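SusD homolog (Bacteroides thetaiotaomicron, PDB 4MRU) probably binds mucin O-glycans at the cell surface, as a SusD-like lipoprotein with a TPR-like helical fold. Local coordinates at residues Val35-Glu40 with Phe45-Cys50; Ala110-Val115 with His200-Arg205; Thr116-Val121 with Ile128-Val133; Leu462-Glu467 with Asn478-Leu483. All blocks are in the same frame, centred on the assembly; numbering follows the deposited sequence.

Contact 1: residues Val35-Glu40 with Phe45-Cys50; sequences VIPAQE and FMEAMC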
# COMPACT_ATOMS: atom_id res chain seq x y z
N VAL A 35 5.30 1.28 10.20
CA VAL A 35 4.14 1.24 9.33
C VAL A 35 4.66 1.50 7.92
O VAL A 35 4.89 0.54 7.16
CB VAL A 35 3.03 2.23 9.78
CG1 VAL A 35 1.90 2.28 8.77
CG2 VAL A 35 2.50 1.82 11.14
N ILE A 36 4.94 2.76 7.58
CA ILE A 36 5.70 3.00 6.38
C ILE A 36 7.09 3.17 6.94
O ILE A 36 7.31 4.07 7.77
CB ILE A 36 5.27 4.25 5.60
CG1 ILE A 36 3.77 4.23 5.25
CG2 ILE A 36 6.09 4.37 4.33
CD1 ILE A 36 3.37 3.31 4.14
N PRO A 37 8.00 2.25 6.61
CA PRO A 37 9.29 2.28 7.34
C PRO A 37 10.05 3.62 7.26
O PRO A 37 10.33 4.16 6.18
CB PRO A 37 10.09 1.16 6.70
CG PRO A 37 9.29 0.69 5.56
CD PRO A 37 7.92 1.14 5.65
N ALA A 38 10.41 4.10 8.42
CA ALA A 38 11.13 5.34 8.55
C ALA A 38 12.65 5.17 8.57
O ALA A 38 13.37 6.17 8.61
CB ALA A 38 10.65 6.04 9.81
N GLN A 39 13.13 3.92 8.57
CA GLN A 39 14.53 3.62 8.38
C GLN A 39 14.78 3.32 6.91
O GLN A 39 14.16 2.40 6.37
CB GLN A 39 14.97 2.39 9.19
CG GLN A 39 14.72 2.46 10.69
CD GLN A 39 14.72 1.07 11.35
OE1 GLN A 39 15.62 0.77 12.12
NE2 GLN A 39 13.70 0.20 11.02
N GLU A 40 15.73 4.03 6.30
CA GLU A 40 15.96 3.92 4.87
C GLU A 40 16.40 2.50 4.50
O GLU A 40 16.10 2.02 3.40
CB GLU A 40 16.99 4.95 4.37
CG GLU A 40 18.41 4.85 4.89
CD GLU A 40 18.68 5.55 6.23
OE1 GLU A 40 17.75 5.89 7.00
OE2 GLU A 40 19.86 5.71 6.55
N PHE A 45 13.89 -1.80 0.48
CA PHE A 45 13.40 -3.12 0.11
C PHE A 45 11.88 -3.16 0.07
O PHE A 45 11.29 -3.58 -0.92
CB PHE A 45 13.89 -4.18 1.08
CG PHE A 45 15.40 -4.33 1.11
CD1 PHE A 45 16.06 -4.84 -0.00
CD2 PHE A 45 16.11 -3.96 2.20
CE1 PHE A 45 17.43 -4.95 -0.00
CE2 PHE A 45 17.50 -4.10 2.23
CZ PHE A 45 18.15 -4.61 1.13
N MSE A 46 11.25 -2.76 1.16
CA MSE A 46 9.79 -2.98 1.31
C MSE A 46 9.00 -2.02 0.46
O MSE A 46 8.04 -2.42 -0.20
CB MSE A 46 9.44 -2.83 2.79
CG MSE A 46 8.00 -3.20 3.08
SE MSE A 46 7.86 -3.16 5.05
CE MSE A 46 6.22 -4.33 5.10
N GLU A 47 9.41 -0.76 0.42
CA GLU A 47 8.65 0.26 -0.28
C GLU A 47 9.16 0.59 -1.69
O GLU A 47 8.36 0.72 -2.61
CB GLU A 47 8.68 1.54 0.54
CG GLU A 47 7.99 1.40 1.86
CD GLU A 47 6.49 1.29 1.70
OE1 GLU A 47 5.88 2.03 0.87
OE2 GLU A 47 5.91 0.50 2.45
N ALA A 48 10.46 0.81 -1.84
CA ALA A 48 10.98 1.29 -3.11
C ALA A 48 11.04 0.15 -4.15
O ALA A 48 10.46 0.22 -5.22
CB ALA A 48 12.35 1.94 -2.92
N MSE A 49 11.66 -0.93 -3.74
CA MSE A 49 11.79 -2.12 -4.61
C MSE A 49 10.50 -2.91 -4.68
O MSE A 49 10.01 -3.19 -5.78
CB MSE A 49 12.90 -2.98 -4.07
CG MSE A 49 14.28 -2.39 -4.26
SE MSE A 49 15.48 -3.77 -3.54
CE MSE A 49 17.13 -2.72 -3.24
N CYS A 50 9.97 -3.35 -3.55
CA CYS A 50 8.78 -4.25 -3.58
C CYS A 50 7.44 -3.52 -3.95
O CYS A 50 6.92 -3.71 -5.06
CB CYS A 50 8.69 -5.00 -2.25
SG CYS A 50 7.28 -6.15 -2.16
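E47, on helix 40-54, aims its side chain at I36 and P37 in the loop that precedes this helix. From CB the chain sets CG anti to the carbonyl carbon (chi1 -65°), and CG then lies against the proline ring, 3.8 Å from P37 CD. A bend at chi2 (-71°) swings the carboxylate toward the isoleucine: E47 CD sits 4.1 Å from I36 CG2. At the tip, E47 OE2 is 3.8 Å from P37 CD and 4.1 Å from I36 CD1, while its strong partner is the R120 guanidinium, with which it forms a salt bridge. R120 also packs on I36, P37 and M46, so apolar side chains lie against the charged pair. With an alanine here, R120 would probably lose its buried counter-charge and P37 the methylene it rests on. Beside E47, selenomethionine M46 brings SE to 4.1 Å from P37 CG, the two side chains crossing at about a right angle. One turn of the helix is of the wider pi type, with C50 N bonded to F45 O (3.0 Å). The arrangement is that of a loop folded back on the helix it introduces, beside R120 of helix 104-125, within a TPR-like helical fold.

Contact 2: residues Ala110-Val115 with His200-Arg205; sequences AKLLRV and HSLQLR. With EDO (1,2-ethanediol), chain E; EDO (1,2-ethanediol), chain F.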
# COMPACT_ATOMS: atom_id res chain seq x y z
N ALA A 110 -1.04 0.77 21.23
CA ALA A 110 -0.07 -0.24 20.87
C ALA A 110 -0.70 -1.32 20.02
O ALA A 110 -0.14 -1.73 19.01
CB ALA A 110 0.53 -0.85 22.13
N LYS A 111 -1.86 -1.80 20.44
CA LYS A 111 -2.61 -2.80 19.71
C LYS A 111 -2.95 -2.33 18.28
O LYS A 111 -2.79 -3.04 17.32
CB LYS A 111 -3.88 -3.14 20.54
CG LYS A 111 -4.76 -4.24 20.00
CD LYS A 111 -5.88 -4.64 21.01
CE LYS A 111 -5.35 -5.32 22.24
NZ LYS A 111 -6.46 -5.61 23.19
N LEU A 112 -3.44 -1.10 18.16
CA LEU A 112 -3.82 -0.54 16.88
C LEU A 112 -2.62 -0.41 15.96
O LEU A 112 -2.72 -0.68 14.78
CB LEU A 112 -4.49 0.84 17.09
CG LEU A 112 -4.76 1.72 15.89
CD1 LEU A 112 -5.66 0.95 14.91
CD2 LEU A 112 -5.41 3.04 16.30
N LEU A 113 -1.46 -0.03 16.52
CA LEU A 113 -0.28 0.12 15.71
C LEU A 113 0.23 -1.24 15.26
O LEU A 113 0.65 -1.39 14.12
CB LEU A 113 0.79 0.87 16.46
CG LEU A 113 0.47 2.34 16.64
CD1 LEU A 113 1.42 2.92 17.65
CD2 LEU A 113 0.54 3.12 15.31
N ARG A 114 0.15 -2.24 16.13
CA ARG A 114 0.57 -3.58 15.72
C ARG A 114 -0.30 -4.09 14.55
O ARG A 114 0.22 -4.67 13.59
CB ARG A 114 0.53 -4.52 16.89
CG ARG A 114 0.68 -5.98 16.48
CD ARG A 114 0.96 -6.78 17.72
NE ARG A 114 0.89 -8.22 17.50
CZ ARG A 114 -0.17 -8.97 17.72
NH1 ARG A 114 -1.34 -8.47 18.16
NH2 ARG A 114 -0.07 -10.27 17.51
N VAL A 115 -1.61 -3.92 14.64
CA VAL A 115 -2.45 -4.31 13.55
C VAL A 115 -2.04 -3.54 12.29
O VAL A 115 -1.95 -4.11 11.21
CB VAL A 115 -3.94 -4.04 13.85
CG1 VAL A 115 -4.77 -4.20 12.60
CG2 VAL A 115 -4.44 -4.96 14.97
N HIS A 200 -11.35 3.16 12.30
CA HIS A 200 -12.53 2.80 11.47
C HIS A 200 -12.22 2.74 9.97
O HIS A 200 -12.77 1.92 9.23
CB HIS A 200 -13.66 3.75 11.75
CG HIS A 200 -14.09 3.75 13.17
ND1 HIS A 200 -14.49 4.91 13.84
CD2 HIS A 200 -14.10 2.77 14.10
CE1 HIS A 200 -14.79 4.60 15.08
NE2 HIS A 200 -14.53 3.32 15.27
N SER A 201 -11.35 3.63 9.51
CA SER A 201 -10.93 3.64 8.14
C SER A 201 -10.11 2.35 7.81
O SER A 201 -10.29 1.75 6.79
CB SER A 201 -10.11 4.90 7.85
OG SER A 201 -10.85 6.07 8.21
N LEU A 202 -9.25 1.94 8.72
CA LEU A 202 -8.50 0.70 8.55
C LEU A 202 -9.43 -0.51 8.54
O LEU A 202 -9.22 -1.42 7.74
CB LEU A 202 -7.50 0.53 9.67
CG LEU A 202 -6.51 -0.63 9.63
CD1 LEU A 202 -5.71 -0.62 8.34
CD2 LEU A 202 -5.58 -0.55 10.84
N GLN A 203 -10.43 -0.53 9.43
CA GLN A 203 -11.44 -1.59 9.40
C GLN A 203 -12.14 -1.64 8.03
O GLN A 203 -12.37 -2.72 7.49
CB GLN A 203 -12.49 -1.41 10.47
CG GLN A 203 -12.02 -1.61 11.89
CD GLN A 203 -13.06 -1.12 12.92
OE1 GLN A 203 -13.68 -0.07 12.76
NE2 GLN A 203 -13.24 -1.91 13.98
N LEU A 204 -12.45 -0.48 7.48
CA LEU A 204 -13.06 -0.40 6.16
C LEU A 204 -12.15 -0.97 5.06
O LEU A 204 -12.58 -1.73 4.20
CB LEU A 204 -13.41 1.06 5.86
CG LEU A 204 -14.02 1.36 4.49
CD1 LEU A 204 -15.29 0.56 4.27
CD2 LEU A 204 -14.29 2.84 4.36
N ARG A 205 -10.88 -0.58 5.09
CA ARG A 205 -9.91 -1.07 4.12
C ARG A 205 -9.80 -2.60 4.17
O ARG A 205 -9.86 -3.26 3.17
CB ARG A 205 -8.54 -0.47 4.41
CG ARG A 205 -7.47 -0.92 3.45
CD ARG A 205 -6.07 -0.66 4.01
NE ARG A 205 -5.59 0.66 3.64
CZ ARG A 205 -4.42 1.16 4.05
NH1 ARG A 205 -3.64 0.45 4.86
NH2 ARG A 205 -4.05 2.37 3.66
C1 EDO E . -16.28 -1.01 15.77
O1 EDO E . -14.90 -0.81 16.07
C2 EDO E . -16.72 0.09 14.84
O2 EDO E . -16.20 -0.26 13.56
C1 EDO F . -1.06 1.81 6.54
O1 EDO F . -0.90 0.60 5.79
C2 EDO F . -0.33 2.82 5.71
O2 EDO F . -1.07 2.85 4.50
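L112 and V115 of helix 104-125 meet a single residue, L202 of helix 192-209, and this methyl-to-methyl packing joins two helices of the TPR-like array, which run in broadly the same sense. Along the first segment, K111 comes first but turns to helix 152-173, where it forms a salt bridge with E165. L112 reaches across next: its CD1 stops 4.3 Å from L202 CD2. R114 also turns to helix 152-173, through a salt bridge to E162. V115 closes the walk, pointing toward the other helix with CG1 anti to its backbone N (chi1 169°), which leaves V115 CG1 4.1 Å from the same methyl, L202 CD2. That one methyl therefore serves both partners, and the nearest CA atoms, in V115 and L202, remain 9.3 Å apart.

On the flank of helix 192-209, Q203 packs on L163 of helix 152-173 and binds a 1,2-ethanediol, probably from the crystallisation liquor: Q203 NE2 donates to O1 of this chain E diol (2.9 Å, 166°) and Q203 OE1 accepts from its O2 (2.7 Å). Q203 OE1 also lies in plane at the edge of the H200 ring. Replacing Q203 by an alanine would probably leave both diol hydroxyls without these mates and open a gap beside L163. A second such diol meets the R205 guanidinium: R205 NH1 donates to O1 of the chain F diol (2.9 Å, 152°) and R205 NH2 to its O2 (3.1 Å).

Contact 3: residues Thr116-Val121 with Ile128-Val133; sequences TIMQRV and IPYSKV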
# COMPACT_ATOMS: atom_id res chain seq x y z
N THR A 116 -1.85 -2.24 12.40
CA THR A 116 -1.53 -1.44 11.23
C THR A 116 -0.23 -1.92 10.54
O THR A 116 -0.16 -2.01 9.34
CB THR A 116 -1.43 0.05 11.64
OG1 THR A 116 -2.65 0.46 12.27
CG2 THR A 116 -1.14 0.94 10.44
N ILE A 117 0.80 -2.21 11.33
CA ILE A 117 2.07 -2.71 10.80
C ILE A 117 1.87 -4.05 10.10
O ILE A 117 2.32 -4.27 8.98
CB ILE A 117 3.09 -2.92 11.95
CG1 ILE A 117 3.50 -1.59 12.52
CG2 ILE A 117 4.32 -3.67 11.44
CD1 ILE A 117 4.13 -1.67 13.91
N MSE A 118 1.18 -4.94 10.80
CA MSE A 118 1.13 -6.32 10.36
C MSE A 118 0.07 -6.60 9.31
O MSE A 118 0.14 -7.64 8.62
CB MSE A 118 0.87 -7.21 11.57
CG MSE A 118 2.03 -7.19 12.56
SE MSE A 118 3.72 -7.82 11.72
CE MSE A 118 5.02 -7.16 13.05
N GLN A 119 -0.93 -5.74 9.16
CA GLN A 119 -1.87 -5.87 8.04
C GLN A 119 -1.09 -5.91 6.71
O GLN A 119 -1.37 -6.70 5.80
CB GLN A 119 -2.93 -4.76 8.05
CG GLN A 119 -3.85 -4.68 6.82
CD GLN A 119 -3.40 -3.59 5.88
OE1 GLN A 119 -3.59 -2.41 6.15
NE2 GLN A 119 -2.76 -3.96 4.78
N ARG A 120 -0.07 -5.08 6.62
CA ARG A 120 0.75 -4.99 5.42
C ARG A 120 1.54 -6.29 5.24
O ARG A 120 1.64 -6.84 4.14
CB ARG A 120 1.69 -3.81 5.48
CG ARG A 120 1.05 -2.45 5.27
CD ARG A 120 1.78 -1.34 5.98
NE ARG A 120 3.23 -1.37 5.72
CZ ARG A 120 3.81 -0.84 4.64
NH1 ARG A 120 3.07 -0.27 3.68
NH2 ARG A 120 5.10 -0.93 4.50
N VAL A 121 2.10 -6.79 6.33
CA VAL A 121 2.94 -7.98 6.24
C VAL A 121 2.15 -9.22 5.84
O VAL A 121 2.59 -9.97 4.98
CB VAL A 121 3.68 -8.22 7.58
CG1 VAL A 121 4.56 -9.45 7.51
CG2 VAL A 121 4.53 -6.98 7.93
N ILE A 128 1.51 -15.65 8.36
CA ILE A 128 2.58 -15.03 9.11
C ILE A 128 2.43 -15.37 10.58
O ILE A 128 1.31 -15.62 11.07
CB ILE A 128 2.59 -13.47 9.02
CG1 ILE A 128 1.27 -12.86 9.47
CG2 ILE A 128 2.87 -12.97 7.61
CD1 ILE A 128 1.43 -11.40 9.86
N PRO A 129 3.54 -15.34 11.31
CA PRO A 129 3.50 -15.34 12.77
C PRO A 129 2.77 -14.10 13.25
O PRO A 129 2.99 -13.04 12.71
CB PRO A 129 4.97 -15.28 13.17
CG PRO A 129 5.74 -15.62 11.94
CD PRO A 129 4.91 -15.21 10.78
N TYR A 130 1.82 -14.27 14.14
CA TYR A 130 1.03 -13.19 14.63
C TYR A 130 0.53 -13.53 16.05
O TYR A 130 1.12 -13.08 17.01
CB TYR A 130 -0.16 -12.88 13.69
CG TYR A 130 -0.83 -11.55 14.09
CD1 TYR A 130 -0.19 -10.34 13.90
CD2 TYR A 130 -2.10 -11.52 14.63
CE1 TYR A 130 -0.78 -9.12 14.26
CE2 TYR A 130 -2.71 -10.32 14.95
CZ TYR A 130 -2.04 -9.14 14.80
OH TYR A 130 -2.62 -7.96 15.16
N SER A 131 -0.50 -14.36 16.20
CA SER A 131 -1.09 -14.64 17.53
C SER A 131 -0.15 -15.41 18.48
O SER A 131 -0.29 -15.31 19.70
CB SER A 131 -2.44 -15.39 17.40
OG SER A 131 -2.25 -16.71 16.89
N LYS A 132 0.78 -16.20 17.96
CA LYS A 132 1.62 -17.06 18.81
C LYS A 132 3.04 -16.52 18.95
O LYS A 132 3.94 -17.25 19.34
CB LYS A 132 1.66 -18.47 18.24
CG LYS A 132 0.28 -19.14 18.24
CD LYS A 132 0.26 -20.33 17.32
CE LYS A 132 -1.05 -21.07 17.41
NZ LYS A 132 -1.01 -22.25 16.52
N VAL A 133 3.26 -15.26 18.61
CA VAL A 133 4.56 -14.67 18.84
C VAL A 133 4.72 -14.44 20.35
O VAL A 133 3.83 -13.87 20.97
CB VAL A 133 4.74 -13.38 18.04
CG1 VAL A 133 6.08 -12.74 18.36
CG2 VAL A 133 4.63 -13.69 16.54
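The Y130 ring meets selenomethionine M118 along its CD1-CE1 side. M118 CG lies in the ring plane at that edge, 3.8 Å from Y130 CE1, while M118 CB approaches the same CE1 obliquely at 3.7 Å. One face of the ring is covered by the guanidinium of R114, a cation-pi pair, and the phenol oxygen at the far end is hydrogen-bonded to the E162 carboxylate. With an edge, a face and the hydroxyl all engaged, the ring is probably restricted in turning.

M118 reaches this edge by its first carbons alone. Its chain bends at chi2 (-60°), carrying SE and CE off from the loop, and the residue also packs on T90 of helix 81-100.

A second point of touch is purely aliphatic. V121 CG1 and I128 CG2 are 3.9 Å apart, with the two side chains crossing at about a right angle. I128 holds CG1 between its backbone N and carbonyl carbon (chi1 56°), the crowded position; CD1 thereby extends back toward the helix, 4.2 Å from M118 O. Beyond Y130 the loop forms a type I turn to V133, closed by a weak bond from V133 N to Y130 O (3.4 Å), and I128 shares backbone hydrogen bonds with D150.

M118 and V121 are about one helical turn apart, so Y130 and I128 sit on successive positions of one helix face. I128 also touches V155, and Y130 touches M159. This is a connecting loop doubling back along the helix it leaves, lying between helices 104-125 and 152-173 of the TPR-like fold.

Contact 4: residues Leu462-Glu467 with Asn478-Leu483; sequences LMYPNE and NAINVL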
# COMPACT_ATOMS: atom_id res chain seq x y z
N LEU A 462 5.16 -12.21 -1.88
CA LEU A 462 6.59 -12.41 -1.70
C LEU A 462 6.87 -13.76 -1.04
O LEU A 462 6.06 -14.25 -0.26
CB LEU A 462 7.23 -11.34 -0.80
CG LEU A 462 7.72 -10.07 -1.38
CD1 LEU A 462 8.53 -9.29 -0.32
CD2 LEU A 462 8.55 -10.34 -2.62
N MSE A 463 8.07 -14.27 -1.28
CA MSE A 463 8.50 -15.56 -0.76
C MSE A 463 9.09 -15.38 0.61
O MSE A 463 9.65 -14.34 0.89
CB MSE A 463 9.56 -16.20 -1.67
CG MSE A 463 8.99 -16.47 -3.05
SE MSE A 463 9.39 -14.94 -4.23
CE MSE A 463 11.31 -15.32 -4.58
N TYR A 464 8.95 -16.38 1.47
CA TYR A 464 9.50 -16.29 2.83
C TYR A 464 11.02 -16.23 2.79
O TYR A 464 11.61 -16.72 1.87
CB TYR A 464 9.07 -17.47 3.67
CG TYR A 464 7.55 -17.51 3.90
CD1 TYR A 464 6.89 -16.46 4.54
CD2 TYR A 464 6.81 -18.60 3.53
CE1 TYR A 464 5.52 -16.52 4.81
CE2 TYR A 464 5.43 -18.67 3.77
CZ TYR A 464 4.80 -17.65 4.42
OH TYR A 464 3.44 -17.77 4.65
N PRO A 465 11.63 -15.54 3.75
CA PRO A 465 13.08 -15.37 3.69
C PRO A 465 13.81 -16.67 4.02
O PRO A 465 13.26 -17.54 4.73
CB PRO A 465 13.36 -14.30 4.76
CG PRO A 465 12.22 -14.31 5.66
CD PRO A 465 11.03 -14.84 4.88
N ASN A 466 15.05 -16.77 3.57
CA ASN A 466 15.81 -17.98 3.78
C ASN A 466 16.07 -18.29 5.27
O ASN A 466 16.25 -19.45 5.64
CB ASN A 466 17.15 -17.93 3.04
CG ASN A 466 17.76 -19.33 2.87
OD1 ASN A 466 17.19 -20.19 2.20
ND2 ASN A 466 18.89 -19.56 3.47
N GLU A 467 16.14 -17.25 6.09
CA GLU A 467 16.25 -17.40 7.54
C GLU A 467 15.14 -18.32 8.09
O GLU A 467 15.37 -19.16 8.95
CB GLU A 467 16.21 -16.04 8.23
CG GLU A 467 17.45 -15.17 7.98
CD GLU A 467 17.54 -14.52 6.58
OE1 GLU A 467 16.64 -14.65 5.72
OE2 GLU A 467 18.55 -13.83 6.32
N ASN A 478 4.97 -26.01 8.13
CA ASN A 478 3.53 -25.93 8.39
C ASN A 478 2.92 -24.69 7.74
O ASN A 478 1.84 -24.76 7.17
CB ASN A 478 3.23 -25.95 9.92
CG ASN A 478 3.52 -27.31 10.52
OD1 ASN A 478 3.38 -28.34 9.85
ND2 ASN A 478 3.94 -27.34 11.80
N ALA A 479 3.63 -23.56 7.79
CA ALA A 479 3.15 -22.34 7.14
C ALA A 479 2.90 -22.55 5.64
O ALA A 479 1.90 -22.08 5.09
CB ALA A 479 4.11 -21.21 7.34
N ILE A 480 3.82 -23.24 4.99
CA ILE A 480 3.71 -23.39 3.53
C ILE A 480 2.53 -24.29 3.23
O ILE A 480 1.81 -24.04 2.29
CB ILE A 480 4.98 -23.95 2.93
CG1 ILE A 480 6.08 -22.88 3.07
CG2 ILE A 480 4.75 -24.30 1.49
CD1 ILE A 480 7.46 -23.37 2.74
N ASN A 481 2.31 -25.31 4.06
CA ASN A 481 1.13 -26.14 3.93
C ASN A 481 -0.18 -25.38 4.11
O ASN A 481 -1.10 -25.62 3.33
CB ASN A 481 1.21 -27.35 4.90
CG ASN A 481 2.21 -28.39 4.41
OD1 ASN A 481 2.63 -28.37 3.26
ND2 ASN A 481 2.64 -29.25 5.29
N VAL A 482 -0.22 -24.44 5.05
CA VAL A 482 -1.35 -23.55 5.26
C VAL A 482 -1.54 -22.60 4.09
O VAL A 482 -2.66 -22.45 3.62
CB VAL A 482 -1.21 -22.75 6.59
CG1 VAL A 482 -2.28 -21.69 6.72
CG2 VAL A 482 -1.28 -23.72 7.78
N LEU A 483 -0.46 -22.03 3.57
CA LEU A 483 -0.53 -21.20 2.36
C LEU A 483 -1.15 -21.95 1.20
O LEU A 483 -2.06 -21.44 0.52
CB LEU A 483 0.89 -20.73 1.99
CG LEU A 483 1.09 -19.98 0.69
CD1 LEU A 483 0.56 -18.56 0.81
CD2 LEU A 483 2.57 -19.93 0.36
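Y464 alone represents the segment 462-467 here, lying against I480 and A479 on helix 473-486. Its ring presents an edge: I480 CG1 lies near the ring plane, 4.3 Å from Y464 CE2. At the ring's end, the CB of A479 is 4.4 Å from Y464 OH. L483, one turn further along the helix, stays slightly more distant, its CD2 4.6 Å from Y464 CE2. The nearest CA atoms, those of Y464 and I480, are 9.2 Å apart, a separation spanned mainly by the aromatic ring.

A second shell fixes that ring. CG stands anti to the carbonyl carbon (chi1 -64°), which directs the ring toward the helix, and the hydroxyl is hydrogen-bonded to the carbonyl oxygen of P127. R461 makes a cation-pi contact with Y464, and Y149 meets it edge-to-face and also touches A479. The backbone is held too, Y464 N being bonded to D494 OD1, while L462 pairs through its backbone with I124 near the end of helix 104-125. In the fold, the loop before helix 466-471 thus packs against helix 473-486, the last helix of the chain, and the Y464 hydroxyl joins both to the loop after helix 104-125.

The touches are apolar and all above 4.2 Å, so the ring's orientation is probably set more by the hydroxyl's bond to P127 O and by R461 and Y149 than by helix 473-486.

In the fold
Along the chain, contact 1 closes first, contact 2 follows with contact 3 nested inside the span it encloses, and contact 4 comes last. Helix 104-125 is the common thread: contacts 2 and 3 use consecutive turns of it, their centres about 12 Å apart, and R205 of one meets Q119 of the other. Contact 1, centred about 17 Å from contact 3, joins it through the E47-R120 salt bridge, and touches contact 4 where C50 SG packs on L462 CD1. Contacts 2 and 4 lie farthest apart, about 25 Å between centres. The four contacts join segments near both ends of the modelled chain to helix 104-125 and its neighbours, consistent with a single helical domain.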